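Local coordinates for inactive glucansucrase (Lactobacillus reuteri, PDB 5JBD), which belongs to the TIM-barrel clan as a member of glycosyl hydrolase family 70 and binds a calcium ion, at residues A[256-261]-A[710-715]; A[693-698]-A[746-751]. All coordinates share one frame; numbering follows the deposited sequence.

Contact 1 of 2, residues A[256-261]-A[710-715]; sequences LNWEYF and TDRYNL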
loop_
_atom_site.group_PDB
_atom_site.type_symbol
_atom_site.label_atom_id
_atom_site.label_comp_id
_atom_site.label_asym_id
_atom_site.label_seq_id
_atom_site.Cartn_x
_atom_site.Cartn_y
_atom_site.Cartn_z
ATOM N N LEU A 256 0.917 -9.754 -16.792
ATOM C CA LEU A 256 1.791 -9.534 -17.942
ATOM C C LEU A 256 1.200 -8.489 -18.878
ATOM O O LEU A 256 1.920 -7.589 -19.320
ATOM C CB LEU A 256 2.070 -10.843 -18.693
ATOM C CG LEU A 256 2.852 -11.892 -17.915
ATOM C CD1 LEU A 256 2.909 -13.199 -18.678
ATOM C CD2 LEU A 256 4.256 -11.404 -17.613
ATOM N N ASN A 257 -0.099 -8.602 -19.152
ATOM C CA ASN A 257 -0.854 -7.584 -19.903
ATOM C C ASN A 257 -0.696 -6.195 -19.293
ATOM O O ASN A 257 -0.415 -5.226 -19.995
ATOM C CB ASN A 257 -2.345 -7.947 -19.948
ATOM C CG ASN A 257 -3.095 -7.172 -21.006
ATOM O OD1 ASN A 257 -3.086 -7.549 -22.179
ATOM N ND2 ASN A 257 -3.744 -6.083 -20.606
ATOM N N TRP A 258 -0.893 -6.118 -17.981
ATOM C CA TRP A 258 -0.830 -4.859 -17.228
ATOM C C TRP A 258 0.571 -4.244 -17.258
ATOM O O TRP A 258 0.736 -3.034 -17.453
ATOM C CB TRP A 258 -1.249 -5.117 -15.775
ATOM C CG TRP A 258 -1.572 -3.903 -14.946
ATOM C CD1 TRP A 258 -1.971 -2.676 -15.385
ATOM C CD2 TRP A 258 -1.596 -3.838 -13.514
ATOM N NE1 TRP A 258 -2.216 -1.847 -14.321
ATOM C CE2 TRP A 258 -2.001 -2.540 -13.162
ATOM C CE3 TRP A 258 -1.303 -4.749 -12.502
ATOM C CZ2 TRP A 258 -2.110 -2.123 -11.832
ATOM C CZ3 TRP A 258 -1.429 -4.347 -11.182
ATOM C CH2 TRP A 258 -1.835 -3.046 -10.858
ATOM N N GLU A 259 1.578 -5.091 -17.068
ATOM C CA GLU A 259 2.977 -4.655 -17.147
ATOM C C GLU A 259 3.322 -4.119 -18.533
ATOM O O GLU A 259 3.923 -3.048 -18.653
ATOM C CB GLU A 259 3.903 -5.804 -16.751
ATOM C CG GLU A 259 3.804 -6.167 -15.267
ATOM C CD GLU A 259 4.174 -7.603 -14.953
ATOM O OE1 GLU A 259 4.863 -8.241 -15.777
ATOM O OE2 GLU A 259 3.748 -8.111 -13.887
ATOM N N TYR A 260 2.873 -4.831 -19.573
ATOM C CA TYR A 260 3.099 -4.405 -20.947
ATOM C C TYR A 260 2.454 -3.028 -21.202
ATOM O O TYR A 260 3.053 -2.161 -21.846
ATOM C CB TYR A 260 2.587 -5.461 -21.948
ATOM C CG TYR A 260 2.778 -5.050 -23.393
ATOM C CD1 TYR A 260 4.019 -5.172 -24.023
ATOM C CD2 TYR A 260 1.729 -4.486 -24.115
ATOM C CE1 TYR A 260 4.200 -4.759 -25.335
ATOM C CE2 TYR A 260 1.895 -4.081 -25.429
ATOM C CZ TYR A 260 3.118 -4.216 -26.033
ATOM O OH TYR A 260 3.252 -3.802 -27.338
ATOM N N PHE A 261 1.250 -2.833 -20.670
ATOM C CA PHE A 261 0.525 -1.556 -20.785
ATOM C C PHE A 261 1.301 -0.402 -20.162
ATOM O O PHE A 261 1.530 0.632 -20.795
ATOM C CB PHE A 261 -0.848 -1.704 -20.113
ATOM C CG PHE A 261 -1.664 -0.438 -20.043
ATOM C CD1 PHE A 261 -2.378 0.012 -21.146
ATOM C CD2 PHE A 261 -1.773 0.266 -18.844
ATOM C CE1 PHE A 261 -3.160 1.163 -21.070
ATOM C CE2 PHE A 261 -2.558 1.408 -18.761
ATOM C CZ PHE A 261 -3.245 1.864 -19.880
ATOM N N THR A 710 -9.830 1.281 -7.859
ATOM C CA THR A 710 -10.995 0.673 -8.480
ATOM C C THR A 710 -10.782 0.351 -9.955
ATOM O O THR A 710 -11.596 -0.367 -10.533
ATOM C CB THR A 710 -12.215 1.624 -8.370
ATOM O OG1 THR A 710 -11.907 2.888 -8.990
ATOM C CG2 THR A 710 -12.567 1.871 -6.910
ATOM N N ASP A 711 -9.730 0.910 -10.570
ATOM C CA ASP A 711 -9.466 0.727 -12.004
ATOM C C ASP A 711 -7.952 0.780 -12.266
ATOM O O ASP A 711 -7.335 1.831 -12.126
ATOM C CB ASP A 711 -10.211 1.805 -12.831
ATOM C CG ASP A 711 -10.235 1.510 -14.329
ATOM O OD1 ASP A 711 -9.263 0.923 -14.874
ATOM O OD2 ASP A 711 -11.248 1.863 -14.994
ATOM N N ARG A 712 -7.388 -0.363 -12.657
ATOM C CA ARG A 712 -5.939 -0.529 -12.862
ATOM C C ARG A 712 -5.415 0.104 -14.153
ATOM O O ARG A 712 -4.204 0.281 -14.305
ATOM C CB ARG A 712 -5.578 -2.009 -12.907
ATOM C CG ARG A 712 -5.643 -2.740 -11.578
ATOM C CD ARG A 712 -5.227 -4.182 -11.813
ATOM N NE ARG A 712 -4.956 -4.936 -10.596
ATOM C CZ ARG A 712 -4.431 -6.166 -10.571
ATOM N NH1 ARG A 712 -4.123 -6.806 -11.699
ATOM N NH2 ARG A 712 -4.216 -6.758 -9.406
ATOM N N TYR A 713 -6.313 0.440 -15.077
ATOM C CA TYR A 713 -5.921 1.002 -16.367
ATOM C C TYR A 713 -6.264 2.472 -16.566
ATOM O O TYR A 713 -5.674 3.099 -17.437
ATOM C CB TYR A 713 -6.529 0.172 -17.499
ATOM C CG TYR A 713 -5.935 -1.212 -17.577
ATOM C CD1 TYR A 713 -6.471 -2.273 -16.844
ATOM C CD2 TYR A 713 -4.818 -1.467 -18.364
ATOM C CE1 TYR A 713 -5.912 -3.544 -16.910
ATOM C CE2 TYR A 713 -4.260 -2.741 -18.435
ATOM C CZ TYR A 713 -4.811 -3.773 -17.708
ATOM O OH TYR A 713 -4.232 -5.023 -17.795
ATOM N N ASN A 714 -7.211 3.011 -15.803
ATOM C CA ASN A 714 -7.566 4.424 -15.912
ATOM C C ASN A 714 -6.653 5.185 -14.964
ATOM O O ASN A 714 -6.857 5.153 -13.753
ATOM C CB ASN A 714 -9.056 4.630 -15.557
ATOM C CG ASN A 714 -9.534 6.064 -15.753
ATOM O OD1 ASN A 714 -8.759 7.023 -15.708
ATOM N ND2 ASN A 714 -10.832 6.212 -16.004
ATOM N N LEU A 715 -5.674 5.904 -15.517
ATOM C CA LEU A 715 -4.766 6.738 -14.710
ATOM C C LEU A 715 -5.189 8.217 -14.637
ATOM O O LEU A 715 -4.361 9.104 -14.423
ATOM C CB LEU A 715 -3.298 6.598 -15.175
ATOM C CG LEU A 715 -2.498 5.289 -14.923
ATOM C CD1 LEU A 715 -3.391 4.075 -14.861
ATOM C CD2 LEU A 715 -1.296 5.016 -15.835
#
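Trp258 and Tyr713 mark the closest backbone approach, their CA atoms 7.8 Å apart, where helix 249-263 faces loop 710-715. With CG anti to the backbone N (chi1 -165°), the indole of Trp258 is crossed at about a right angle by the extended chain of Arg712. Arg712 CD sits 3.6 Å from the centroid of the six-membered ring, a CH-pi contact over the face, and the guanidinium lies flat on the indole, offset toward CZ3 and CE3, planes 6° apart. Trp258 NE1 donates to Arg712 O (2.9 Å) from above the carbonyl plane. Tyr713 touches both other members of a three-ring aromatic cluster: the CD1 edge of Trp258 meets its face, while its own CD2 lies over the centre of Phe261, 3.5 Å from Phe261 CD2, edge-to-face with planes at 67°. Asn257 ND2 gives Tyr713 OH a nearly straight bond of 3.0 Å in the amide plane and also donates to Tyr800 O; its OD1 accepts from Tyr804 N. Glu254 also bonds the hydroxyl. Asp711 OD1 accepts from Tyr713 N, an Asx turn, and from Asn714 N, making an Asx motif. The guanidinium charge over the buried indole is consistent with cation-pi attraction added to dispersion.

Contact 2 of 2, residues A[693-698]-A[746-751]; sequences PAYTPF and EDIVMN. With CA (calcium ion), chain C.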
loop_
_atom_site.group_PDB
_atom_site.type_symbol
_atom_site.label_atom_id
_atom_site.label_comp_id
_atom_site.label_asym_id
_atom_site.label_seq_id
_atom_site.Cartn_x
_atom_site.Cartn_y
_atom_site.Cartn_z
ATOM N N PRO A 693 1.525 5.134 -7.233
ATOM C CA PRO A 693 0.554 4.343 -7.980
ATOM C C PRO A 693 -0.500 5.290 -8.572
ATOM O O PRO A 693 -1.134 6.057 -7.842
ATOM C CB PRO A 693 -0.064 3.433 -6.903
ATOM C CG PRO A 693 0.136 4.182 -5.629
ATOM C CD PRO A 693 1.480 4.817 -5.794
ATOM N N ALA A 694 -0.650 5.250 -9.894
ATOM C CA ALA A 694 -1.339 6.302 -10.624
ATOM C C ALA A 694 -2.813 5.978 -10.902
ATOM O O ALA A 694 -3.505 6.768 -11.531
ATOM C CB ALA A 694 -0.595 6.569 -11.921
ATOM N N TYR A 695 -3.295 4.865 -10.357
ATOM C CA TYR A 695 -4.587 4.260 -10.696
ATOM C C TYR A 695 -5.703 5.101 -10.085
ATOM O O TYR A 695 -5.465 5.874 -9.145
ATOM C CB TYR A 695 -4.630 2.795 -10.195
ATOM C CG TYR A 695 -3.290 2.119 -10.421
ATOM C CD1 TYR A 695 -2.837 1.872 -11.717
ATOM C CD2 TYR A 695 -2.423 1.852 -9.362
ATOM C CE1 TYR A 695 -1.592 1.329 -11.946
ATOM C CE2 TYR A 695 -1.175 1.307 -9.595
ATOM C CZ TYR A 695 -0.763 1.059 -10.895
ATOM O OH TYR A 695 0.477 0.511 -11.152
ATOM N N THR A 696 -6.908 4.976 -10.648
ATOM C CA THR A 696 -8.079 5.704 -10.150
ATOM C C THR A 696 -8.358 5.307 -8.709
ATOM O O THR A 696 -8.604 4.143 -8.436
ATOM C CB THR A 696 -9.341 5.390 -10.988
ATOM O OG1 THR A 696 -9.086 5.714 -12.358
ATOM C CG2 THR A 696 -10.560 6.201 -10.482
ATOM N N PRO A 697 -8.303 6.267 -7.781
ATOM C CA PRO A 697 -8.470 5.911 -6.379
ATOM C C PRO A 697 -9.919 5.637 -5.994
ATOM O O PRO A 697 -10.826 6.251 -6.547
ATOM C CB PRO A 697 -7.955 7.156 -5.644
ATOM C CG PRO A 697 -8.221 8.280 -6.584
ATOM C CD PRO A 697 -7.996 7.702 -7.953
ATOM N N PHE A 698 -10.114 4.715 -5.062
ATOM C CA PHE A 698 -11.365 4.560 -4.340
ATOM C C PHE A 698 -11.596 5.853 -3.557
ATOM O O PHE A 698 -10.756 6.257 -2.728
ATOM C CB PHE A 698 -11.245 3.358 -3.400
ATOM C CG PHE A 698 -12.453 3.091 -2.535
ATOM C CD1 PHE A 698 -13.756 3.239 -3.016
ATOM C CD2 PHE A 698 -12.276 2.630 -1.232
ATOM C CE1 PHE A 698 -14.847 2.953 -2.207
ATOM C CE2 PHE A 698 -13.364 2.341 -0.423
ATOM C CZ PHE A 698 -14.651 2.511 -0.914
ATOM N N GLU A 746 6.999 2.908 -12.253
ATOM C CA GLU A 746 5.640 2.982 -11.700
ATOM C C GLU A 746 5.524 1.975 -10.582
ATOM O O GLU A 746 6.047 0.864 -10.665
ATOM C CB GLU A 746 4.565 2.700 -12.775
ATOM C CG GLU A 746 3.131 2.507 -12.273
ATOM C CD GLU A 746 2.501 3.720 -11.580
ATOM O OE1 GLU A 746 3.226 4.577 -10.998
ATOM O OE2 GLU A 746 1.244 3.788 -11.586
ATOM N N ASP A 747 4.850 2.402 -9.529
ATOM C CA ASP A 747 4.457 1.560 -8.418
ATOM C C ASP A 747 3.351 0.641 -8.914
ATOM O O ASP A 747 2.229 1.094 -9.133
ATOM C CB ASP A 747 3.939 2.458 -7.278
ATOM C CG ASP A 747 4.109 1.853 -5.908
ATOM O OD1 ASP A 747 3.930 0.629 -5.776
ATOM O OD2 ASP A 747 4.421 2.627 -4.952
ATOM N N ILE A 748 3.669 -0.636 -9.103
ATOM C CA ILE A 748 2.705 -1.624 -9.623
ATOM C C ILE A 748 2.180 -2.417 -8.435
ATOM O O ILE A 748 2.960 -2.826 -7.574
ATOM C CB ILE A 748 3.284 -2.520 -10.758
ATOM C CG1 ILE A 748 2.171 -3.388 -11.379
ATOM C CG2 ILE A 748 4.462 -3.388 -10.288
ATOM C CD1 ILE A 748 2.604 -4.149 -12.607
ATOM N N VAL A 749 0.858 -2.622 -8.403
ATOM C CA VAL A 749 0.156 -3.063 -7.195
ATOM C C VAL A 749 -0.689 -4.297 -7.491
ATOM O O VAL A 749 -1.884 -4.182 -7.779
ATOM C CB VAL A 749 -0.742 -1.940 -6.639
ATOM C CG1 VAL A 749 -1.397 -2.354 -5.316
ATOM C CG2 VAL A 749 0.074 -0.666 -6.458
ATOM N N MET A 750 -0.058 -5.476 -7.412
ATOM C CA MET A 750 -0.729 -6.757 -7.701
ATOM C C MET A 750 -1.437 -7.390 -6.507
ATOM O O MET A 750 -2.181 -8.352 -6.695
ATOM C CB MET A 750 0.255 -7.771 -8.308
ATOM C CG MET A 750 0.692 -7.433 -9.728
ATOM S SD MET A 750 1.944 -8.538 -10.440
ATOM C CE MET A 750 3.450 -7.800 -9.769
ATOM N N ASN A 751 -1.247 -6.873 -5.293
ATOM C CA ASN A 751 -1.735 -7.603 -4.130
ATOM C C ASN A 751 -3.241 -7.510 -3.952
ATOM O O ASN A 751 -3.870 -8.528 -3.662
ATOM C CB ASN A 751 -1.078 -7.170 -2.838
ATOM C CG ASN A 751 -1.590 -7.966 -1.644
ATOM O OD1 ASN A 751 -1.358 -9.185 -1.528
ATOM N ND2 ASN A 751 -2.314 -7.291 -0.760
HETATM CA CA CA C . -1.831 -11.401 -1.352
HETATM O O HOH W 1 -2.376 -11.029 -3.669
#
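Tyr695 and Glu746 reach toward each other tip to tip, yet the phenol bonds to the backbone beyond: Tyr695 OH donates to Asp747 O at 2.7 Å, with the donor tilted 29° from the carbonyl plane. Glu746 OE2 instead takes the backbone N-H of Ala694 on its syn lone pair (2.9 Å). The Glu746 chain bends at chi2 (63°), which turns CD out of an extended course, and OE1 accepts a weak bond from Asp747 N. Val749 CG2 lies 3.9 Å from Tyr695 CE2 and 4.1 Å from Pro693 CB, while Pro693 CD packs against Asp747 CB, the two side chains side by side. Strands 688-691 and 743-748 are neighbours in the parallel eight-stranded sheet, with helix 727-739 between them along the chain, consistent with the TIM barrel of this family; the contact joins the segment after 688-691 to the C-terminal end of 743-748. Farther out, Asp747 OD1 forms a salt bridge with Arg281, while OD2 is hydrogen-bonded to Tyr707 OH and Trp690 NE1. Ile748, pointing away from 693-698, packs on Trp258 of helix 249-263 and Met296 of helix 291-304. Past the strand's end, Asn751 OD1 binds the calcium ion at 2.3 Å, and the Asn751 backbone O accepts from a water that is also a calcium ligand; Glu237, Asp243 and Asn287 supply further ligands.

Overall arrangement
The centres of contacts 1 and 2 lie 9 Å apart, and their segments alternate along the chain, so 710-715 falls in the connection between 693-698 and 746-751. Two probable hydrogen bonds tie 693-698 to 710-715: Asn714 O to Thr696 OG1 at 2.7 Å and Thr710 N to Thr696 O at 3.2 Å. Packing completes the join, with Trp258 CH2 3.3 Å from Val749 O, and the rings of Tyr695 and Trp258 meeting with their planes at about 50°. Of the two, contact 2 alone supplies a calcium ligand, Asn751; the side chain of Arg712 in contact 1 is about 10 Å from the ion. A glycerol, probably from the crystallisation liquor, lies about 4 Å from the Val749 side chain.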